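Local coordinates for methanol--corrinoid protein co-methyltransferase (PDB 2I2X), which transfers the methyl group of methanol to the cob(I)amide carried by its partner subunit MtaC in methanogenesis from methanol, at residues Thr85-Gln89 with Gln90-Asn94. Sequence-based numbering, arbitrary orientation.
Sequences TEHVQ and QMSNN. With K (potassium ion), chain S.
His87 and Met91 meet on the buried side of the loop that leads from strand 80-86 into the short helix 89-93. Met91 lays CB over one face of the imidazole, a CH-pi contact 4.0 Å from the ring centroid, and a bend at chi3 (65°) folds CE back to 3.6 Å from His87 CD2 and on toward Thr85 CG2. At the ring edge, His87 ND1 shares a 2.9 Å hydrogen bond with Ser92 OG, which is also hydrogen-bonded to the backbone N of Gly127; the ring of His124 stands roughly perpendicular to that of His87. Replacing His87 by alanine is likely to leave Ser92 OG without one of its partners and Met91 CB and CE without the ring they pack on. Val88 CG2 lies 3.5 Å from Met91 SD.

The outer side is looser and polar. There Gln89, bent at chi2 (79°), curls back to accept in its carbonyl plane from Asn93 ND2, at 2.6 Å from OE1. Glu86, whose CB points away from the helix, binds potassium through OE2 at 2.3 Å, beside Glu164 and Glu313. Such beta-alpha loops form the C-terminal end of a TIM barrel, where active-site residues gather.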
loop_
_atom_site.group_PDB
_atom_site.type_symbol
_atom_site.label_atom_id
_atom_site.label_comp_id
_atom_site.label_asym_id
_atom_site.label_seq_id
_atom_site.Cartn_x
_atom_site.Cartn_y
_atom_site.Cartn_z
ATOM N N THR A 85 -8.272 -13.459 -9.082
ATOM C CA THR A 85 -9.216 -13.775 -8.013
ATOM C C THR A 85 -8.863 -15.099 -7.346
ATOM O O THR A 85 -9.037 -16.167 -7.943
ATOM C CB THR A 85 -10.673 -13.853 -8.550
ATOM O OG1 THR A 85 -10.966 -12.666 -9.307
ATOM C CG2 THR A 85 -11.672 -13.968 -7.427
ATOM N N GLU A 86 -8.362 -15.033 -6.116
ATOM C CA GLU A 86 -8.141 -16.231 -5.321
ATOM C C GLU A 86 -9.404 -16.587 -4.612
ATOM O O GLU A 86 -9.753 -15.930 -3.662
ATOM C CB GLU A 86 -7.055 -16.012 -4.280
ATOM C CG GLU A 86 -5.710 -15.761 -4.917
ATOM C CD GLU A 86 -4.593 -15.618 -3.927
ATOM O OE1 GLU A 86 -4.646 -14.717 -3.058
ATOM O OE2 GLU A 86 -3.626 -16.406 -4.023
ATOM N N HIS A 87 -10.067 -17.655 -5.041
ATOM C CA HIS A 87 -11.309 -18.114 -4.407
ATOM C C HIS A 87 -11.260 -18.070 -2.886
ATOM O O HIS A 87 -10.342 -18.591 -2.295
ATOM C CB HIS A 87 -11.656 -19.526 -4.883
ATOM C CG HIS A 87 -12.194 -19.581 -6.279
ATOM N ND1 HIS A 87 -12.973 -20.622 -6.736
ATOM C CD2 HIS A 87 -12.091 -18.712 -7.318
ATOM C CE1 HIS A 87 -13.311 -20.404 -7.996
ATOM N NE2 HIS A 87 -12.787 -19.255 -8.374
ATOM N N VAL A 88 -12.219 -17.391 -2.258
ATOM C CA VAL A 88 -12.604 -17.740 -0.881
ATOM C C VAL A 88 -13.194 -19.154 -0.946
ATOM O O VAL A 88 -13.708 -19.567 -1.992
ATOM C CB VAL A 88 -13.655 -16.772 -0.260
ATOM C CG1 VAL A 88 -13.092 -15.370 -0.117
ATOM C CG2 VAL A 88 -14.934 -16.779 -1.062
ATOM N N GLN A 89 -13.148 -19.892 0.157
ATOM C CA GLN A 89 -13.448 -21.338 0.117
ATOM C C GLN A 89 -14.823 -21.605 -0.484
ATOM O O GLN A 89 -15.005 -22.572 -1.252
ATOM C CB GLN A 89 -13.306 -21.981 1.502
ATOM C CG GLN A 89 -14.259 -21.414 2.579
ATOM C CD GLN A 89 -15.704 -21.965 2.479
ATOM O OE1 GLN A 89 -15.959 -23.035 1.877
ATOM N NE2 GLN A 89 -16.653 -21.224 3.058
ATOM N N GLN A 90 -15.774 -20.727 -0.169
ATOM C CA GLN A 90 -17.147 -20.927 -0.605
ATOM C C GLN A 90 -17.316 -20.856 -2.107
ATOM O O GLN A 90 -18.241 -21.460 -2.645
ATOM C CB GLN A 90 -18.138 -19.997 0.121
ATOM C CG GLN A 90 -17.884 -18.512 -0.053
ATOM C CD GLN A 90 -17.282 -17.849 1.194
ATOM O OE1 GLN A 90 -16.232 -18.261 1.723
ATOM N NE2 GLN A 90 -17.946 -16.793 1.654
ATOM N N MET A 91 -16.399 -20.167 -2.785
ATOM C CA MET A 91 -16.444 -20.060 -4.249
ATOM C C MET A 91 -16.022 -21.347 -4.949
ATOM O O MET A 91 -16.307 -21.548 -6.137
ATOM C CB MET A 91 -15.555 -18.923 -4.729
ATOM C CG MET A 91 -16.127 -17.556 -4.419
ATOM S SD MET A 91 -14.914 -16.240 -4.509
ATOM C CE MET A 91 -14.479 -16.274 -6.257
ATOM N N SER A 92 -15.312 -22.193 -4.214
ATOM C CA SER A 92 -14.787 -23.413 -4.777
ATOM C C SER A 92 -15.672 -24.590 -4.401
ATOM O O SER A 92 -15.906 -25.460 -5.229
ATOM C CB SER A 92 -13.358 -23.654 -4.290
ATOM O OG SER A 92 -12.481 -22.718 -4.849
ATOM N N ASN A 93 -16.151 -24.594 -3.152
ATOM C CA ASN A 93 -17.078 -25.606 -2.639
ATOM C C ASN A 93 -18.428 -25.592 -3.331
ATOM O O ASN A 93 -19.077 -26.624 -3.435
ATOM C CB ASN A 93 -17.238 -25.490 -1.125
ATOM C CG ASN A 93 -16.012 -26.002 -0.370
ATOM O OD1 ASN A 93 -15.583 -27.144 -0.555
ATOM N ND2 ASN A 93 -15.430 -25.149 0.465
ATOM N N ASN A 94 -18.822 -24.424 -3.831
ATOM C CA ASN A 94 -19.991 -24.275 -4.697
ATOM C C ASN A 94 -19.508 -23.765 -6.035
ATOM O O ASN A 94 -19.443 -22.544 -6.254
ATOM C CB ASN A 94 -20.996 -23.292 -4.098
ATOM C CG ASN A 94 -21.281 -23.578 -2.632
ATOM O OD1 ASN A 94 -22.026 -24.511 -2.301
ATOM N ND2 ASN A 94 -20.675 -22.788 -1.739
HETATM K K K S . -2.138 -16.844 -2.267
#